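35 kDa hemin binding protein (Porphyromonas gingivalis, PDB 5Y1A) is a virulence-associated type IX secretion cargo, named for hemin binding, that joins a thioredoxin domain to a beta-sandwich domain. Local coordinates at residues V112-K117 with T181-K186; N37-V42 with L248-H253. All coordinates share one frame; numbering follows the deposited sequence. Where two conformers were deposited one is given.

Interaction 1: residues V112-K117 with T181-K186; sequences VCRMEK and TAYVLK
Arg114 and Tyr183 approach from opposite directions and meet with NH2 3.2 Å from the phenolic OH; the oxygen lies at the guanidinium edge, in its plane. Along 112-117, Val112 begins a beta turn of the type I'/III' kind. Its O accepts a bond from Met115 N at 2.9 Å, and its own N reaches the syn lone pair of Glu116 OE2 at 2.8 Å in a nearly straight bond (174°), closing the loop on itself. Cys113 and Arg114, the two central residues, both have left-handed backbone conformations, and Arg114 points toward the strand. With CG anti to the carbonyl carbon (chi1 -56°) and the chain extended to NE, the arginine reaches Tyr183. The guanidinium and Tyr183 ring planes stand 47° apart, so they do not stack. The polar ends converge on Glu41 OE2, which forms a salt bridge with Arg114 and a hydrogen bond with Tyr183. On the Thr181 side, water 1 accepts from Arg114 NH2 at 2.9 Å and bonds Thr181 OG1 at 2.8 Å. The loop follows strand 109-112 of the thioredoxin sheet, while strand 179-186 lies between strands 207-220 and 245-252 of the beta-sandwich.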
loop_
_atom_site.group_PDB
_atom_site.type_symbol
_atom_site.label_atom_id
_atom_site.label_comp_id
_atom_site.label_asym_id
_atom_site.label_seq_id
_atom_site.Cartn_x
_atom_site.Cartn_y
_atom_site.Cartn_z
ATOM N N VAL A 112 -14.018 -10.541 -4.728
ATOM C CA VAL A 112 -12.912 -11.423 -5.119
ATOM C C VAL A 112 -12.460 -11.076 -6.543
ATOM O O VAL A 112 -13.187 -11.336 -7.509
ATOM C CB VAL A 112 -13.304 -12.933 -5.036
ATOM C CG1 VAL A 112 -12.081 -13.793 -5.370
ATOM C CG2 VAL A 112 -13.777 -13.262 -3.616
ATOM N N CYS A 113 -11.286 -10.447 -6.648
ATOM C CA CYS A 113 -10.706 -10.055 -7.929
ATOM C C CYS A 113 -11.687 -9.264 -8.808
ATOM O O CYS A 113 -11.630 -9.393 -10.031
ATOM C CB CYS A 113 -10.222 -11.287 -8.719
ATOM S SG CYS A 113 -8.949 -12.261 -7.869
ATOM N N ARG A 114 -12.581 -8.474 -8.191
ATOM C CA ARG A 114 -13.623 -7.725 -8.925
ATOM C C ARG A 114 -14.358 -8.576 -9.947
ATOM O O ARG A 114 -14.729 -8.098 -11.035
ATOM C CB ARG A 114 -13.009 -6.495 -9.626
ATOM C CG ARG A 114 -12.259 -5.561 -8.623
ATOM C CD ARG A 114 -11.580 -4.414 -9.364
ATOM N NE ARG A 114 -10.873 -3.561 -8.401
ATOM C CZ ARG A 114 -10.209 -2.451 -8.711
ATOM N NH1 ARG A 114 -10.115 -2.036 -9.991
ATOM N NH2 ARG A 114 -9.613 -1.759 -7.742
ATOM N N MET A 115 -14.575 -9.842 -9.609
ATOM C CA MET A 115 -15.154 -10.765 -10.572
ATOM C C MET A 115 -16.678 -10.673 -10.615
ATOM O O MET A 115 -17.325 -11.139 -11.578
ATOM C CB MET A 115 -14.650 -12.205 -10.322
ATOM C CG MET A 115 -15.222 -12.918 -9.133
ATOM S SD MET A 115 -14.193 -14.373 -8.646
ATOM C CE MET A 115 -13.102 -14.532 -10.008
ATOM N N GLU A 116 -17.256 -10.058 -9.590
ATOM C CA GLU A 116 -18.719 -9.905 -9.507
ATOM C C GLU A 116 -19.259 -8.847 -10.465
ATOM O O GLU A 116 -18.704 -7.740 -10.554
ATOM C CB GLU A 116 -19.151 -9.583 -8.070
ATOM C CG GLU A 116 -18.632 -10.591 -7.001
ATOM C CD GLU A 116 -17.188 -10.286 -6.513
ATOM O OE1 GLU A 116 -16.589 -9.290 -6.982
ATOM O OE2 GLU A 116 -16.657 -11.032 -5.649
ATOM N N LYS A 117 -20.368 -9.167 -11.138
ATOM C CA LYS A 117 -21.121 -8.134 -11.882
ATOM C C LYS A 117 -21.848 -7.255 -10.880
ATOM O O LYS A 117 -22.153 -7.700 -9.787
ATOM C CB LYS A 117 -22.137 -8.769 -12.859
ATOM C CG LYS A 117 -21.462 -9.661 -13.882
ATOM C CD LYS A 117 -22.087 -9.563 -15.262
ATOM C CE LYS A 117 -21.283 -10.394 -16.248
ATOM N NZ LYS A 117 -19.841 -10.548 -15.843
ATOM N N THR A 181 -3.268 -0.872 -10.962
ATOM C CA THR A 181 -3.536 -0.154 -9.715
ATOM C C THR A 181 -2.543 -0.636 -8.666
ATOM O O THR A 181 -2.250 -1.834 -8.578
ATOM C CB THR A 181 -5.006 -0.360 -9.262
ATOM O OG1 THR A 181 -5.873 0.282 -10.209
ATOM C CG2 THR A 181 -5.260 0.250 -7.892
ATOM N N ALA A 182 -2.025 0.291 -7.867
ATOM C CA ALA A 182 -1.169 -0.103 -6.745
ATOM C C ALA A 182 -1.639 0.606 -5.472
ATOM O O ALA A 182 -1.974 1.822 -5.481
ATOM C CB ALA A 182 0.304 0.207 -7.038
ATOM N N TYR A 183 -1.635 -0.157 -4.386
ATOM C CA TYR A 183 -1.993 0.329 -3.064
ATOM C C TYR A 183 -0.789 0.262 -2.125
ATOM O O TYR A 183 0.034 -0.670 -2.202
ATOM C CB TYR A 183 -3.095 -0.544 -2.414
ATOM C CG TYR A 183 -4.417 -0.639 -3.133
ATOM C CD1 TYR A 183 -4.891 0.405 -3.948
ATOM C CD2 TYR A 183 -5.241 -1.759 -2.936
ATOM C CE1 TYR A 183 -6.166 0.294 -4.575
ATOM C CE2 TYR A 183 -6.481 -1.876 -3.546
ATOM C CZ TYR A 183 -6.941 -0.853 -4.372
ATOM O OH TYR A 183 -8.180 -0.982 -4.985
ATOM N N VAL A 184 -0.695 1.259 -1.241
ATOM C CA VAL A 184 0.123 1.112 -0.036
ATOM C C VAL A 184 -0.820 0.657 1.095
ATOM O O VAL A 184 -1.817 1.325 1.389
ATOM C CB VAL A 184 0.851 2.413 0.355
ATOM C CG1 VAL A 184 1.798 2.115 1.559
ATOM C CG2 VAL A 184 1.680 2.957 -0.851
ATOM N N LEU A 185 -0.484 -0.480 1.705
ATOM C CA LEU A 185 -1.311 -1.169 2.704
ATOM C C LEU A 185 -0.614 -1.066 4.044
ATOM O O LEU A 185 0.580 -1.274 4.111
ATOM C CB LEU A 185 -1.497 -2.656 2.321
ATOM C CG LEU A 185 -2.139 -2.858 0.938
ATOM C CD1 LEU A 185 -2.168 -4.353 0.577
ATOM C CD2 LEU A 185 -3.548 -2.267 0.928
ATOM N N LYS A 186 -1.362 -0.736 5.091
ATOM C CA LYS A 186 -0.806 -0.575 6.445
ATOM C C LYS A 186 -1.332 -1.690 7.345
ATOM O O LYS A 186 -2.552 -1.883 7.448
ATOM C CB LYS A 186 -1.191 0.790 7.014
ATOM C CG LYS A 186 -0.587 1.111 8.396
ATOM C CD LYS A 186 0.926 1.308 8.306
ATOM C CE LYS A 186 1.580 1.525 9.677
ATOM N NZ LYS A 186 1.768 0.259 10.430
HETATM O O HOH W 1 -8.524 0.442 -9.363
#

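Interaction 2: residues N37-V42 with L248-H253; sequences NVVLEV and LAFVHH
Val39 and Phe250 are the closest residues by backbone where a strand of the thioredoxin sheet, 38-42, crosses over a strand of the beta-sandwich, 248-252. The packing is near-orthogonal: the strand axes approach to 9.3 Å, their directions are 102° apart, and the CA atoms of Val39 and Phe250 are separated by 8.2 Å. At this spacing side chains, not backbones, make the join.

Apolar contact is carried by one methyl of Val39. CG2 rests 4.2 Å from CD2 of Phe250 and 4.3 Å from CD1 of Leu248, so it touches both residues whose side chains point toward the thioredoxin strand. With CG between the backbone N and the carbonyl carbon (chi1 52°), the Phe250 ring stands out nearly perpendicular to the run of its strand, and the side chain crosses that of Val39 at about a right angle; Leu248 CG lies in plane at the ring edge.

Polar groups meet this apolar patch at one end. Glu41 extends beyond CG to bring OE2 4.0 Å from Phe250 CZ, the carboxylate plane standing nearly perpendicular to the ring. Tyr183 and Arg114 both grip that oxygen, which would be expected to offset its charge in this buried setting. Further along the sandwich strand, His252 closes a local bond: ND1 donates to His253 O at 2.9 Å and 160°, approaching from above the carbonyl plane.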
loop_
_atom_site.group_PDB
_atom_site.type_symbol
_atom_site.label_atom_id
_atom_site.label_comp_id
_atom_site.label_asym_id
_atom_site.label_seq_id
_atom_site.Cartn_x
_atom_site.Cartn_y
_atom_site.Cartn_z
ATOM N N ASN A 37 -2.465 -15.046 -8.422
ATOM C CA ASN A 37 -2.667 -14.552 -7.053
ATOM C C ASN A 37 -4.027 -13.880 -7.009
ATOM O O ASN A 37 -4.455 -13.318 -8.006
ATOM C CB ASN A 37 -1.601 -13.529 -6.668
ATOM C CG ASN A 37 -0.204 -14.126 -6.683
ATOM O OD1 ASN A 37 -0.016 -15.259 -6.252
ATOM N ND2 ASN A 37 0.763 -13.386 -7.193
ATOM N N VAL A 38 -4.670 -13.939 -5.847
ATOM C CA VAL A 38 -6.028 -13.454 -5.668
ATOM C C VAL A 38 -5.981 -12.196 -4.825
ATOM O O VAL A 38 -5.314 -12.168 -3.806
ATOM C CB VAL A 38 -6.913 -14.528 -4.997
ATOM C CG1 VAL A 38 -8.214 -13.873 -4.400
ATOM C CG2 VAL A 38 -7.318 -15.577 -6.007
ATOM N N VAL A 39 -6.680 -11.156 -5.278
ATOM C CA VAL A 39 -6.883 -9.926 -4.504
ATOM C C VAL A 39 -8.291 -9.922 -3.916
ATOM O O VAL A 39 -9.258 -10.236 -4.604
ATOM C CB VAL A 39 -6.685 -8.671 -5.430
ATOM C CG1 VAL A 39 -7.087 -7.370 -4.717
ATOM C CG2 VAL A 39 -5.244 -8.606 -5.929
ATOM N N LEU A 40 -8.399 -9.593 -2.632
ATOM C CA LEU A 40 -9.700 -9.378 -1.995
ATOM C C LEU A 40 -9.775 -7.899 -1.677
ATOM O O LEU A 40 -8.793 -7.340 -1.179
ATOM C CB LEU A 40 -9.825 -10.205 -0.706
ATOM C CG LEU A 40 -9.552 -11.719 -0.825
ATOM C CD1 LEU A 40 -9.822 -12.404 0.523
ATOM C CD2 LEU A 40 -10.421 -12.330 -1.932
ATOM N N GLU A 41 -10.890 -7.253 -2.034
ATOM C CA GLU A 41 -11.173 -5.875 -1.582
ATOM C C GLU A 41 -12.339 -5.950 -0.619
ATOM O O GLU A 41 -13.428 -6.370 -0.994
ATOM C CB GLU A 41 -11.433 -4.934 -2.790
ATOM C CG GLU A 41 -10.129 -4.740 -3.594
ATOM C CD GLU A 41 -10.351 -4.069 -4.932
ATOM O OE1 GLU A 41 -11.110 -4.646 -5.728
ATOM O OE2 GLU A 41 -9.778 -2.974 -5.171
ATOM N N VAL A 42 -12.073 -5.597 0.645
ATOM C CA VAL A 42 -13.070 -5.658 1.701
ATOM C C VAL A 42 -13.540 -4.260 2.082
ATOM O O VAL A 42 -12.731 -3.345 2.297
ATOM C CB VAL A 42 -12.499 -6.309 2.968
ATOM C CG1 VAL A 42 -13.645 -6.506 4.038
ATOM C CG2 VAL A 42 -11.772 -7.605 2.583
ATOM N N LEU A 248 0.923 -3.430 -2.847
ATOM C CA LEU A 248 0.225 -4.383 -3.700
ATOM C C LEU A 248 0.025 -3.726 -5.066
ATOM O O LEU A 248 -0.433 -2.568 -5.147
ATOM C CB LEU A 248 -1.145 -4.687 -3.083
ATOM C CG LEU A 248 -2.196 -5.408 -3.955
ATOM C CD1 LEU A 248 -1.715 -6.836 -4.271
ATOM C CD2 LEU A 248 -3.494 -5.474 -3.231
ATOM N N ALA A 249 0.319 -4.450 -6.136
ATOM C CA ALA A 249 -0.014 -3.962 -7.478
ATOM C C ALA A 249 -0.799 -5.026 -8.193
ATOM O O ALA A 249 -0.530 -6.240 -8.035
ATOM C CB ALA A 249 1.251 -3.639 -8.266
ATOM N N PHE A 250 -1.767 -4.585 -8.998
ATOM C CA PHE A 250 -2.499 -5.555 -9.806
ATOM C C PHE A 250 -2.868 -5.042 -11.197
ATOM O O PHE A 250 -3.141 -3.840 -11.375
ATOM C CB PHE A 250 -3.707 -6.126 -9.053
ATOM C CG PHE A 250 -4.628 -5.101 -8.460
ATOM C CD1 PHE A 250 -5.722 -4.609 -9.196
ATOM C CD2 PHE A 250 -4.445 -4.677 -7.142
ATOM C CE1 PHE A 250 -6.619 -3.677 -8.620
ATOM C CE2 PHE A 250 -5.333 -3.735 -6.536
ATOM C CZ PHE A 250 -6.426 -3.241 -7.290
ATOM N N VAL A 251 -2.830 -5.960 -12.166
ATOM C CA VAL A 251 -3.273 -5.719 -13.547
ATOM C C VAL A 251 -4.755 -6.098 -13.652
ATOM O O VAL A 251 -5.188 -7.158 -13.165
ATOM C CB VAL A 251 -2.437 -6.573 -14.538
ATOM C CG1 VAL A 251 -2.870 -6.306 -15.970
ATOM C CG2 VAL A 251 -0.915 -6.286 -14.375
ATOM N N HIS A 252 -5.554 -5.224 -14.260
ATOM C CA HIS A 252 -6.990 -5.443 -14.273
ATOM C C HIS A 252 -7.635 -4.827 -15.492
ATOM O O HIS A 252 -7.076 -3.912 -16.114
ATOM C CB HIS A 252 -7.622 -4.880 -12.976
ATOM C CG HIS A 252 -7.386 -3.406 -12.748
ATOM N ND1 HIS A 252 -8.278 -2.440 -13.164
ATOM C CD2 HIS A 252 -6.400 -2.745 -12.090
ATOM C CE1 HIS A 252 -7.844 -1.244 -12.791
ATOM N NE2 HIS A 252 -6.697 -1.402 -12.143
ATOM N N HIS A 253 -8.821 -5.336 -15.828
ATOM C CA HIS A 253 -9.669 -4.725 -16.832
ATOM C C HIS A 253 -10.259 -3.411 -16.298
ATOM O O HIS A 253 -10.339 -3.198 -15.089
ATOM C CB HIS A 253 -10.763 -5.713 -17.250
ATOM C CG HIS A 253 -10.222 -6.936 -17.950
ATOM N ND1 HIS A 253 -9.766 -6.906 -19.249
ATOM C CD2 HIS A 253 -10.051 -8.208 -17.519
ATOM C CE1 HIS A 253 -9.350 -8.115 -19.597
ATOM N NE2 HIS A 253 -9.501 -8.923 -18.560
#

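Overall arrangement
Interactions 1 and 2 adjoin, their centres about 4 Å apart, and they form one buried seam between the thioredoxin domain and the beta-sandwich. In chain order the segments run 37-42, 112-117, 181-186, 248-253, so interaction 2 encloses interaction 1. On the sandwich side, strands 179-186 and 245-252 are neighbours in one antiparallel sheet; on the thioredoxin side, strand 34-44 pairs with 109-112, which leads into the loop 112-117. The two contacts share Glu41, and they also touch where Thr181 OG1 lies 2.7 Å from His252 NE2, a probable hydrogen bond, and where Arg114 NH2 packs 3.5 Å from Phe250 CZ. This is consistent with the two domains being held in a set orientation.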